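Putative aliphatic sulfonates-binding protein (Escherichia coli, PDB 2X26) probably captures aliphatic sulfonates in the periplasm, as the putative solute-binding component of an ABC-type transport system for these compounds. Local coordinates at residues G105-F110 with D133-Y138; A109-S114 with L139-A144; V77-P82 with K251-E256. All coordinates share one frame; numbering follows the deposited sequence. Where two conformers were deposited one is given.

Contact 1: G105-F110 with D133-Y138; sequences GHKVAF and DIQPTY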
loop_
_atom_site.group_PDB
_atom_site.type_symbol
_atom_site.label_atom_id
_atom_site.label_comp_id
_atom_site.label_asym_id
_atom_site.label_seq_id
_atom_site.Cartn_x
_atom_site.Cartn_y
_atom_site.Cartn_z
ATOM N N GLY A 105 3.768 21.749 21.485
ATOM C CA GLY A 105 4.047 21.485 22.898
ATOM C C GLY A 105 3.429 20.204 23.454
ATOM O O GLY A 105 3.701 19.829 24.603
ATOM N N HIS A 106 2.603 19.531 22.661
ATOM C CA HIS A 106 1.883 18.326 23.129
ATOM C C HIS A 106 2.512 17.009 22.699
ATOM O O HIS A 106 3.388 16.984 21.825
ATOM C CB HIS A 106 0.407 18.381 22.723
ATOM C CG HIS A 106 -0.383 19.393 23.480
ATOM N ND1 HIS A 106 -0.917 20.518 22.895
ATOM C CD2 HIS A 106 -0.702 19.466 24.795
ATOM C CE1 HIS A 106 -1.536 21.242 23.812
ATOM N NE2 HIS A 106 -1.420 20.624 24.974
ATOM N N LYS A 107 2.064 15.903 23.325
ATOM C CA LYS A 107 2.573 14.575 23.011
ATOM C C LYS A 107 1.716 13.933 21.913
ATOM O O LYS A 107 0.489 13.856 22.032
ATOM C CB LYS A 107 2.570 13.671 24.256
ATOM C CG LYS A 107 3.331 14.217 25.443
ATOM C CD LYS A 107 2.947 13.354 26.671
ATOM C CE LYS A 107 2.915 14.102 27.957
ATOM N NZ LYS A 107 4.249 14.116 28.607
ATOM N N VAL A 108 2.373 13.496 20.845
ATOM C CA VAL A 108 1.655 12.859 19.765
ATOM C C VAL A 108 2.214 11.449 19.541
ATOM O O VAL A 108 3.409 11.307 19.226
ATOM C CB VAL A 108 1.796 13.691 18.486
ATOM C CG1 VAL A 108 1.004 13.034 17.323
ATOM C CG2 VAL A 108 1.318 15.176 18.700
ATOM N N ALA A 109 1.361 10.420 19.611
ATOM C CA ALA A 109 1.810 9.060 19.384
ATOM C C ALA A 109 1.665 8.695 17.910
ATOM O O ALA A 109 0.677 9.085 17.284
ATOM C CB ALA A 109 0.982 8.113 20.203
ATOM N N PHE A 110 2.628 7.932 17.390
ATOM C CA PHE A 110 2.586 7.346 16.022
ATOM C C PHE A 110 3.757 6.392 15.857
ATOM O O PHE A 110 4.725 6.490 16.614
ATOM C CB PHE A 110 2.693 8.440 14.947
ATOM C CG PHE A 110 3.963 9.277 15.051
ATOM C CD1 PHE A 110 5.075 9.023 14.232
ATOM C CD2 PHE A 110 4.053 10.297 16.002
ATOM C CE1 PHE A 110 6.244 9.805 14.366
ATOM C CE2 PHE A 110 5.227 11.045 16.156
ATOM C CZ PHE A 110 6.304 10.796 15.322
ATOM N N ASP A 133 8.947 20.875 17.785
ATOM C CA ASP A 133 7.917 21.774 18.329
ATOM C C ASP A 133 6.838 20.974 19.085
ATOM O O ASP A 133 5.980 21.562 19.730
ATOM C CB ASP A 133 7.288 22.641 17.233
ATOM C CG ASP A 133 8.270 23.670 16.648
ATOM O OD1 ASP A 133 8.880 24.473 17.420
ATOM O OD2 ASP A 133 8.425 23.701 15.401
ATOM N N ILE A 134 6.882 19.642 18.980
ATOM C CA ILE A 134 6.027 18.754 19.795
ATOM C C ILE A 134 6.895 17.718 20.529
ATOM O O ILE A 134 8.127 17.778 20.471
ATOM C CB ILE A 134 4.974 17.981 18.945
ATOM C CG1 ILE A 134 5.668 17.030 17.982
ATOM C CG2 ILE A 134 4.117 18.976 18.114
ATOM C CD1 ILE A 134 4.756 15.981 17.333
ATOM N N GLN A 135 6.249 16.777 21.200
ATOM C CA GLN A 135 6.940 15.642 21.806
ATOM C C GLN A 135 6.594 14.344 21.054
ATOM O O GLN A 135 5.582 13.696 21.377
ATOM C CB GLN A 135 6.563 15.543 23.289
ATOM C CG GLN A 135 7.213 16.612 24.174
ATOM C CD GLN A 135 7.525 16.125 25.592
ATOM O OE1 GLN A 135 6.636 16.004 26.440
ATOM N NE2 GLN A 135 8.801 15.856 25.854
ATOM N N PRO A 136 7.406 13.969 20.031
ATOM C CA PRO A 136 7.031 12.794 19.229
ATOM C C PRO A 136 7.176 11.588 20.062
ATOM O O PRO A 136 8.192 11.449 20.789
ATOM C CB PRO A 136 8.084 12.776 18.105
ATOM C CG PRO A 136 8.532 14.221 17.997
ATOM C CD PRO A 136 8.604 14.624 19.461
ATOM N N THR A 137 6.172 10.720 20.001
ATOM C CA THR A 137 6.084 9.611 20.930
ATOM C C THR A 137 5.976 8.335 20.089
ATOM O O THR A 137 4.891 8.013 19.584
ATOM C CB THR A 137 4.852 9.787 21.807
ATOM O OG1 THR A 137 4.931 11.052 22.498
ATOM C CG2 THR A 137 4.789 8.697 22.802
ATOM N N TYR A 138 7.115 7.669 19.909
ATOM C CA TYR A 138 7.225 6.634 18.875
ATOM C C TYR A 138 6.685 5.314 19.397
ATOM O O TYR A 138 7.287 4.722 20.278
ATOM C CB TYR A 138 8.682 6.483 18.435
ATOM C CG TYR A 138 9.291 7.767 17.838
ATOM C CD1 TYR A 138 8.889 8.211 16.589
ATOM C CD2 TYR A 138 10.292 8.503 18.529
ATOM C CE1 TYR A 138 9.432 9.349 16.009
ATOM C CE2 TYR A 138 10.835 9.680 17.948
ATOM C CZ TYR A 138 10.387 10.077 16.677
ATOM O OH TYR A 138 10.858 11.211 16.019
HETATM O O HOH W 1 4.719 17.497 26.058
#

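Contact 2: A109-S114 with L139-A144; sequences AFQKGS and LTPADA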
loop_
_atom_site.group_PDB
_atom_site.type_symbol
_atom_site.label_atom_id
_atom_site.label_comp_id
_atom_site.label_asym_id
_atom_site.label_seq_id
_atom_site.Cartn_x
_atom_site.Cartn_y
_atom_site.Cartn_z
ATOM N N ALA A 109 1.361 10.420 19.611
ATOM C CA ALA A 109 1.810 9.060 19.384
ATOM C C ALA A 109 1.665 8.695 17.910
ATOM O O ALA A 109 0.677 9.085 17.284
ATOM C CB ALA A 109 0.982 8.113 20.203
ATOM N N PHE A 110 2.628 7.932 17.390
ATOM C CA PHE A 110 2.586 7.346 16.022
ATOM C C PHE A 110 3.757 6.392 15.857
ATOM O O PHE A 110 4.725 6.490 16.614
ATOM C CB PHE A 110 2.693 8.440 14.947
ATOM C CG PHE A 110 3.963 9.277 15.051
ATOM C CD1 PHE A 110 5.075 9.023 14.232
ATOM C CD2 PHE A 110 4.053 10.297 16.002
ATOM C CE1 PHE A 110 6.244 9.805 14.366
ATOM C CE2 PHE A 110 5.227 11.045 16.156
ATOM C CZ PHE A 110 6.304 10.796 15.322
ATOM N N GLN A 111 3.738 5.562 14.812
ATOM C CA GLN A 111 4.834 4.626 14.555
ATOM C C GLN A 111 5.961 5.278 13.759
ATOM O O GLN A 111 5.736 5.868 12.702
ATOM C CB GLN A 111 4.329 3.352 13.827
ATOM C CG GLN A 111 5.442 2.301 13.721
ATOM C CD GLN A 111 4.945 0.990 13.103
ATOM O OE1 GLN A 111 4.507 0.089 13.793
ATOM N NE2 GLN A 111 5.076 0.879 11.813
ATOM N N LYS A 112 7.194 5.196 14.273
ATOM C CA LYS A 112 8.318 5.822 13.575
ATOM C C LYS A 112 8.456 5.216 12.182
ATOM O O LYS A 112 8.392 3.984 12.014
ATOM C CB LYS A 112 9.656 5.670 14.351
ATOM C CG LYS A 112 10.807 6.457 13.672
ATOM C CD LYS A 112 12.139 6.389 14.470
ATOM C CE LYS A 112 13.322 6.667 13.517
ATOM N NZ LYS A 112 14.628 6.799 14.218
ATOM N N GLY A 113 8.651 6.081 11.184
ATOM C CA GLY A 113 8.951 5.609 9.845
ATOM C C GLY A 113 7.727 5.200 9.058
ATOM O O GLY A 113 7.856 4.810 7.904
ATOM N N SER A 114 6.547 5.298 9.675
ATOM C CA SER A 114 5.287 4.817 9.049
ATOM C C SER A 114 4.591 5.903 8.188
ATOM O O SER A 114 5.015 7.070 8.145
ATOM C CB SER A 114 4.327 4.357 10.146
ATOM O OG SER A 114 3.827 5.494 10.815
ATOM N N LEU A 139 5.532 4.873 18.876
ATOM C CA LEU A 139 4.856 3.676 19.407
ATOM C C LEU A 139 4.150 2.917 18.303
ATOM O O LEU A 139 3.545 3.526 17.455
ATOM C CB LEU A 139 3.789 4.106 20.401
ATOM C CG LEU A 139 4.297 4.839 21.667
ATOM C CD1 LEU A 139 3.125 5.338 22.503
ATOM C CD2 LEU A 139 5.128 3.825 22.423
ATOM N N THR A 140 4.115 1.588 18.394
ATOM C CA THR A 140 3.349 0.817 17.408
ATOM C C THR A 140 1.853 0.922 17.755
ATOM O O THR A 140 1.517 1.425 18.822
ATOM C CB THR A 140 3.838 -0.617 17.372
ATOM O OG1 THR A 140 3.610 -1.203 18.656
ATOM C CG2 THR A 140 5.367 -0.638 17.048
ATOM N N PRO A 141 0.953 0.546 16.840
ATOM C CA PRO A 141 -0.441 0.910 17.047
ATOM C C PRO A 141 -1.032 0.373 18.360
ATOM O O PRO A 141 -1.721 1.137 19.029
ATOM C CB PRO A 141 -1.158 0.298 15.830
ATOM C CG PRO A 141 -0.122 0.313 14.776
ATOM C CD PRO A 141 1.172 -0.021 15.492
ATOM N N ALA A 142 -0.743 -0.879 18.747
ATOM C CA ALA A 142 -1.317 -1.407 20.003
ATOM C C ALA A 142 -0.862 -0.602 21.208
ATOM O O ALA A 142 -1.683 -0.281 22.074
ATOM C CB ALA A 142 -0.980 -2.881 20.213
ATOM N N ASP A 143 0.436 -0.267 21.250
ATOM C CA ASP A 143 0.985 0.532 22.354
ATOM C C ASP A 143 0.460 1.970 22.350
ATOM O O ASP A 143 0.250 2.580 23.428
ATOM C CB ASP A 143 2.519 0.528 22.332
ATOM C CG ASP A 143 3.126 -0.845 22.648
ATOM O OD1 ASP A 143 2.487 -1.658 23.359
ATOM O OD2 ASP A 143 4.262 -1.104 22.169
ATOM N N ALA A 144 0.289 2.540 21.137
ATOM C CA ALA A 144 -0.229 3.867 21.007
ATOM C C ALA A 144 -1.705 3.969 21.404
ATOM O O ALA A 144 -2.101 4.962 22.023
ATOM C CB ALA A 144 -0.008 4.381 19.565
#

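Contact 3: V77-P82 with K251-E256; sequences VGVEPP and KPVNAE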
loop_
_atom_site.group_PDB
_atom_site.type_symbol
_atom_site.label_atom_id
_atom_site.label_comp_id
_atom_site.label_asym_id
_atom_site.label_seq_id
_atom_site.Cartn_x
_atom_site.Cartn_y
_atom_site.Cartn_z
ATOM N N VAL A 77 5.288 -1.222 -10.389
ATOM C CA VAL A 77 4.554 -1.687 -11.550
ATOM C C VAL A 77 3.147 -1.061 -11.661
ATOM O O VAL A 77 2.573 -1.049 -12.751
ATOM C CB VAL A 77 4.458 -3.247 -11.678
ATOM C CG1 VAL A 77 5.832 -3.893 -12.094
ATOM C CG2 VAL A 77 3.819 -3.896 -10.414
ATOM N N GLY A 78 2.593 -0.566 -10.556
ATOM C CA GLY A 78 1.220 -0.036 -10.572
ATOM C C GLY A 78 0.993 0.830 -9.361
ATOM O O GLY A 78 1.621 0.637 -8.322
ATOM N N VAL A 79 0.029 1.738 -9.462
ATOM C CA VAL A 79 -0.316 2.614 -8.308
ATOM C C VAL A 79 -1.847 2.729 -8.182
ATOM O O VAL A 79 -2.600 2.689 -9.179
ATOM C CB VAL A 79 0.330 4.043 -8.444
ATOM C CG1 VAL A 79 -0.161 4.769 -9.749
ATOM C CG2 VAL A 79 0.094 4.903 -7.176
ATOM N N GLU A 80 -2.310 2.790 -6.943
ATOM C CA GLU A 80 -3.746 3.009 -6.611
ATOM C C GLU A 80 -3.880 4.421 -6.043
ATOM O O GLU A 80 -2.908 4.954 -5.485
ATOM C CB GLU A 80 -4.147 2.033 -5.509
ATOM C CG GLU A 80 -4.069 0.614 -5.949
ATOM C CD GLU A 80 -4.159 -0.455 -4.865
ATOM O OE1 GLU A 80 -3.369 -0.525 -3.873
ATOM O OE2 GLU A 80 -4.949 -1.360 -5.100
ATOM N N PRO A 81 -5.096 4.992 -6.077
ATOM C CA PRO A 81 -5.249 6.373 -5.574
ATOM C C PRO A 81 -4.981 6.455 -4.089
ATOM O O PRO A 81 -5.171 5.492 -3.394
ATOM C CB PRO A 81 -6.726 6.696 -5.838
ATOM C CG PRO A 81 -7.193 5.631 -6.882
ATOM C CD PRO A 81 -6.358 4.412 -6.578
ATOM N N PRO A 82 -4.575 7.619 -3.611
ATOM C CA PRO A 82 -4.433 7.795 -2.187
ATOM C C PRO A 82 -5.791 7.728 -1.448
ATOM O O PRO A 82 -6.836 7.907 -2.065
ATOM C CB PRO A 82 -3.910 9.243 -2.060
ATOM C CG PRO A 82 -4.226 9.918 -3.259
ATOM C CD PRO A 82 -4.420 8.879 -4.351
ATOM N N LYS A 251 -3.206 1.755 -12.026
ATOM C CA LYS A 251 -2.681 2.351 -13.245
ATOM C C LYS A 251 -1.165 2.311 -13.300
ATOM O O LYS A 251 -0.485 2.254 -12.286
ATOM C CB LYS A 251 -3.126 3.836 -13.301
ATOM C CG LYS A 251 -4.629 4.064 -13.266
ATOM C CD LYS A 251 -4.911 5.589 -13.334
ATOM C CE LYS A 251 -6.403 5.912 -13.286
ATOM N NZ LYS A 251 -6.587 7.293 -13.805
ATOM N N PRO A 252 -0.608 2.369 -14.524
ATOM C CA PRO A 252 0.825 2.627 -14.602
ATOM C C PRO A 252 1.134 3.895 -13.840
ATOM O O PRO A 252 0.280 4.792 -13.753
ATOM C CB PRO A 252 1.064 2.859 -16.108
ATOM C CG PRO A 252 -0.144 2.323 -16.797
ATOM C CD PRO A 252 -1.285 2.429 -15.837
ATOM N N VAL A 253 2.322 3.948 -13.252
ATOM C CA VAL A 253 2.778 5.084 -12.499
ATOM C C VAL A 253 3.140 6.222 -13.444
ATOM O O VAL A 253 4.071 6.105 -14.239
ATOM C CB VAL A 253 4.001 4.694 -11.645
ATOM C CG1 VAL A 253 4.345 5.819 -10.655
ATOM C CG2 VAL A 253 3.678 3.410 -10.835
ATOM N N ASN A 254 2.406 7.324 -13.359
ATOM C CA ASN A 254 2.649 8.472 -14.248
ATOM C C ASN A 254 3.688 9.460 -13.687
ATOM O O ASN A 254 4.188 9.274 -12.569
ATOM C CB ASN A 254 1.321 9.141 -14.635
ATOM C CG ASN A 254 0.665 9.924 -13.498
ATOM O OD1 ASN A 254 1.311 10.314 -12.524
ATOM N ND2 ASN A 254 -0.638 10.211 -13.658
ATOM N N ALA A 255 4.022 10.485 -14.466
ATOM C CA ALA A 255 5.031 11.488 -14.076
ATOM C C ALA A 255 4.679 12.243 -12.798
ATOM O O ALA A 255 5.569 12.557 -11.990
ATOM C CB ALA A 255 5.192 12.508 -15.220
ATOM N N GLU A 256 3.391 12.555 -12.648
ATOM C CA GLU A 256 2.880 13.269 -11.476
ATOM C C GLU A 256 3.068 12.441 -10.192
ATOM O O GLU A 256 3.552 12.940 -9.152
ATOM C CB GLU A 256 1.398 13.638 -11.668
ATOM C CG GLU A 256 0.821 14.437 -10.530
ATOM C CD GLU A 256 -0.642 14.841 -10.721
ATOM O OE1 GLU A 256 -1.077 15.058 -11.877
ATOM O OE2 GLU A 256 -1.345 14.956 -9.692
HETATM O O HOH W 2 4.142 1.641 -13.779
#

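Contact 1: G105-F110 with D133-Y138
Gly105 to Phe110 and Asp133 to Tyr138 are joined first by backbone hydrogen bonds, running parallel as the two strands of a beta-alpha-beta unit whose helix is 115-126. Gly105 N bonds to Asp133 O at 2.8 Å, and the ladder proceeds through Gln135 N to His106 O, Val108 N to Gln135 O, Thr137 N to Val108 O and Phe110 N to Thr137 O. Gln135 O takes a second donor, Thr137 OG1 at 2.9 Å; this hydroxyl and Val108 N reach it from opposite faces of its plane.

Apolar contacts line the side turned to the helix. Ile134 CD1 meets Val108 CG2 at 3.8 Å, and both side chains touch Leu120. In Phe110, chi1 of 58° sets CG between the backbone N and the carbonyl carbon, and the ring lies alongside Pro136 and Tyr138: its edge meets Pro136 CB, while CZ comes within 3.5 Å of Tyr138 CE1, the ring planes inclined at 71°. His117 meets the Phe110 ring edge-to-face.

On the face of Lys107, Ala109 and Thr137, the Lys107 and Gln135 side chains run side by side, Lys107 NZ staying 3.7 Å from Gln135 OE1. A water donates to Gly105 O at 2.9 Å. The peptide bonds thus set the parallel register, and the doubly held Gln135 O ties the Thr137 side chain into it.

Contact 2: A109-S114 with L139-A144
Phe110 O receives Leu139 N at 2.9 Å, one residue beyond the paired strands, in a nearly straight bond (167° at the hydrogen) whose donor stands above the carbonyl plane. Beside it two small apolar groups meet: Ala109 CB lies 3.9 Å from Ala144 CB, and Leu139 CD1 lies 4.2 Å from Ala109 CB. Ala109 thereby touches both the segment leading into helix 141-149 and the first turn of that helix.

The third element of the first shell is Gln111. Its CG is anti to the backbone N (chi1 -173°) and the chain stays extended beyond it, carrying the amide across Thr140. Here OE1 is 3.4 Å from Thr140 CG2 and 3.7 Å from Pro141 CD, a van der Waals approach of an oxygen to carbon-bound hydrogens.

Further out, a type II turn from Gln111 to Ser114 sets the course of this segment, with Gly113 at the positive phi that such a turn requires. Gln111 O is gripped twice from the same face of its plane, by Ser114 OG at 2.7 Å and Ser114 N at 3.2 Å. Ser114 is also the N-cap of helix 115-126, its OG accepting weak bonds from Ser116 N and His117 N. Across the contact, Thr140 occupies the N-cap position of helix 141-149; its side chain makes no capping bond, and its carbonyl O takes Ala144 N in the first helical turn.

Two helix starts therefore flank the end of strand 107-110, in the mixed sheet of one lobe, consistent with the periplasmic binding protein fold. Strand 155-159 lies next to them: it pairs with the backbone of Ala109, Pro141 rests on Ile158 and Trp159, and Ala144 on Trp156.

Contact 3: V77-P82 with K251-E256
Val79 and Val253 meet with their branches turned differently: chi1 of -170° in Val253 puts CG1 anti to the backbone N and leaves CG2 beside that N, against Val79 CB at 4.2 Å and Gly78 C at 4.0 Å. In Val79, chi1 of 60° places CG1 between its own N and carbonyl carbon, turned to Lys251 O at 3.6 Å.

The setting is an outermost strand, 74-80, of one of the two mixed sheets of a type II periplasmic binding protein fold, joined here by a single antiparallel bridge to the segment that leads into helix 255-270. Val79 and Lys251 form a hydrogen-bonded pair: Val79 N donates to Lys251 O at 2.9 Å, and Lys251 N returns the bond to Val79 O at 3.1 Å, each donor lying in the plane of the carbonyl it meets. Gly78 CA adds a CA-H...O contact to that same Lys251 O.

On the other edge of the strand, Val77 and Gly78 both face Tyr188 in a classic beta bulge. The side chain of Val79, for its part, touches Phe187 of strand 186-191. The incoming segment soon turns into its helix, with Asn254 as the N-cap and its OD1 bonded to Val257 N.

At the next bonding position of the bridge, Val253 N gives its hydrogen to a water at 3.0 Å, which donates only weakly to Val77 O.

Overall arrangement
Contacts 1 and 2 hold the same element, strand 107-110: both use Ala109 and Phe110, and they touch where Tyr138 CD1 packs on Lys112 CB. Contact 1 pairs it with an outermost strand of its sheet and is part core, part surface; contact 2, also partly buried, carries the pairing one step further and then gives way to turns and helix starts. Contact 3 is the most buried of the three, its centre about 32 Å from that of contact 1, and belongs to the other sheet. Five backbone hydrogen bonds along and just before parallel strands, one backbone hydrogen bond with alanine and leucine methyl packing, and a two-bond antiparallel bridge distinguish the three.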